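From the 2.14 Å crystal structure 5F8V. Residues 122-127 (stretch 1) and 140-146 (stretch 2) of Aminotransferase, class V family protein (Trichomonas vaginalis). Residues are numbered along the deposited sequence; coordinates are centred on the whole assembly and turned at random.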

# COMPACT_ATOMS: atom_id res chain seq x y z
N VAL A 122 -10.78 -12.99 23.65
CA VAL A 122 -10.92 -11.66 23.04
C VAL A 122 -12.05 -10.92 23.75
O VAL A 122 -13.22 -11.15 23.47
N ASN A 123 -11.67 -10.04 24.67
CA ASN A 123 -12.61 -9.42 25.59
C ASN A 123 -12.93 -7.99 25.19
O ASN A 123 -12.03 -7.18 24.99
N SER A 124 -14.22 -7.69 25.05
CA SER A 124 -14.70 -6.32 24.92
C SER A 124 -14.88 -5.73 26.33
O SER A 124 -15.68 -6.23 27.11
N VAL A 125 -14.14 -4.66 26.61
CA VAL A 125 -13.96 -4.09 27.96
C VAL A 125 -15.22 -3.41 28.54
O VAL A 125 -15.48 -3.52 29.75
N ALA A 126 -15.95 -2.70 27.69
CA ALA A 126 -17.17 -1.98 28.08
C ALA A 126 -18.38 -2.43 27.26
O ALA A 126 -19.37 -1.70 27.18
N GLY A 127 -18.31 -3.62 26.67
CA GLY A 127 -19.36 -4.12 25.79
C GLY A 127 -19.36 -3.43 24.44
O GLY A 127 -18.61 -2.47 24.21
N ASP A 140 -14.41 3.18 35.60
CA ASP A 140 -14.70 2.25 36.69
C ASP A 140 -15.66 1.11 36.31
O ASP A 140 -15.83 0.19 37.10
N THR A 141 -16.31 1.18 35.14
CA THR A 141 -17.15 0.09 34.64
C THR A 141 -16.40 -0.89 33.74
O THR A 141 -16.95 -1.94 33.37
N TRP A 142 -15.17 -0.55 33.37
CA TRP A 142 -14.35 -1.38 32.49
C TRP A 142 -14.02 -2.69 33.20
O TRP A 142 -13.60 -2.68 34.36
N LYS A 143 -14.21 -3.80 32.49
CA LYS A 143 -13.87 -5.14 32.97
C LYS A 143 -12.64 -5.62 32.22
O LYS A 143 -12.74 -6.08 31.08
N LEU A 144 -11.48 -5.50 32.85
CA LEU A 144 -10.20 -5.89 32.24
C LEU A 144 -9.92 -7.38 32.48
O LEU A 144 -10.42 -7.96 33.44
N SER A 145 -9.11 -7.96 31.60
CA SER A 145 -8.76 -9.38 31.66
C SER A 145 -7.49 -9.57 32.48
O SER A 145 -6.63 -8.69 32.51
N GLU A 146 -7.37 -10.73 33.11
CA GLU A 146 -6.29 -10.99 34.06
C GLU A 146 -4.91 -10.96 33.40
O GLU A 146 -4.02 -10.22 33.83

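The two stretches run in nearly opposite directions, 170° apart end to end, and bury 290 Å² between them. Two hydrogen bonds converge on Lys143. Its backbone N donates to Val125 O at 3.0 Å, almost linearly (177°), while its carbonyl O accepts from the side chain of Asn123 (ND2 to O, 2.9 Å; 132°). Asn123 points toward the facing stretch in the t rotamer (chi2 47°), which carries its amide across where the backbones are too far apart to pair directly. Ser145, rotamer m, also points toward the partner stretch and places OG 3.3 Å from Asn123 ND2; both atoms have hydrogen-bond partners elsewhere in the structure.

The apolar contact centres on Val125, buried and in rotamer t. Its CG1 lies 3.3 Å from Trp142 CB and 3.9 Å from Leu144 CD2. Trp142 (m, chi2 6°) presents its ring obliquely to Val125 CG1 and to Ala126 CB, the latter 4.3 Å from CD1. Leu144 (m, t) starts away from stretch 1, but its end comes nearer.

Lys143 sets out sideways, but its end leads away from stretch 1, with chi1 off-well at -93°, and NZ makes a weak hydrogen bond to Thr141 O (3.5 Å). Water 1 bridges the stretches, donating to Val125 O (3.3 Å) and Thr141 O (2.9 Å from the water oxygen).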

# COMPACT_ATOMS: atom_id res chain seq x y z
CB VAL A 122 -11.20 -11.76 21.53
CG1 VAL A 122 -11.17 -10.37 20.89
CG2 VAL A 122 -10.19 -12.69 20.85
CB ASN A 123 -12.02 -9.45 27.00
CG ASN A 123 -12.97 -8.90 28.05
OD1 ASN A 123 -14.15 -9.26 28.06
ND2 ASN A 123 -12.47 -8.03 28.91
CB SER A 124 -16.02 -6.28 24.16
OG SER A 124 -16.48 -4.95 24.02
CB VAL A 125 -12.77 -3.08 27.96
CG1 VAL A 125 -12.76 -2.17 29.17
CG2 VAL A 125 -11.45 -3.84 27.87
CB ALA A 126 -16.96 -0.48 27.94
CB ASP A 140 -15.23 3.00 37.92
CG ASP A 140 -14.27 4.07 38.43
OD1 ASP A 140 -13.06 3.79 38.56
OD2 ASP A 140 -14.72 5.19 38.72
CB THR A 141 -18.35 0.62 33.81
OG1 THR A 141 -17.86 1.29 32.64
CG2 THR A 141 -19.19 1.58 34.63
CB TRP A 142 -13.05 -0.65 32.12
CG TRP A 142 -13.23 0.62 31.31
CD1 TRP A 142 -14.40 1.24 30.98
CD2 TRP A 142 -12.18 1.44 30.78
NE1 TRP A 142 -14.15 2.39 30.27
CE2 TRP A 142 -12.80 2.54 30.13
CE3 TRP A 142 -10.78 1.35 30.77
CZ2 TRP A 142 -12.07 3.54 29.49
CZ3 TRP A 142 -10.05 2.35 30.14
CH2 TRP A 142 -10.70 3.44 29.51
CB LYS A 143 -15.06 -6.10 32.78
CG LYS A 143 -15.99 -6.22 34.00
CD LYS A 143 -16.55 -4.88 34.45
CE LYS A 143 -17.36 -5.01 35.73
NZ LYS A 143 -17.75 -3.67 36.26
CB LEU A 144 -9.05 -5.04 32.79
CG LEU A 144 -9.24 -3.52 32.86
CD1 LEU A 144 -7.91 -2.86 33.20
CD2 LEU A 144 -9.82 -2.94 31.58
CB SER A 145 -8.56 -9.94 30.26
OG SER A 145 -9.77 -9.85 29.52
CB GLU A 146 -6.49 -12.34 34.77
CG GLU A 146 -5.60 -12.56 35.99
CD GLU A 146 -5.58 -14.02 36.44
OE1 GLU A 146 -4.48 -14.61 36.47
OE2 GLU A 146 -6.66 -14.56 36.77
O HOH W 1 -18.37 -3.38 31.25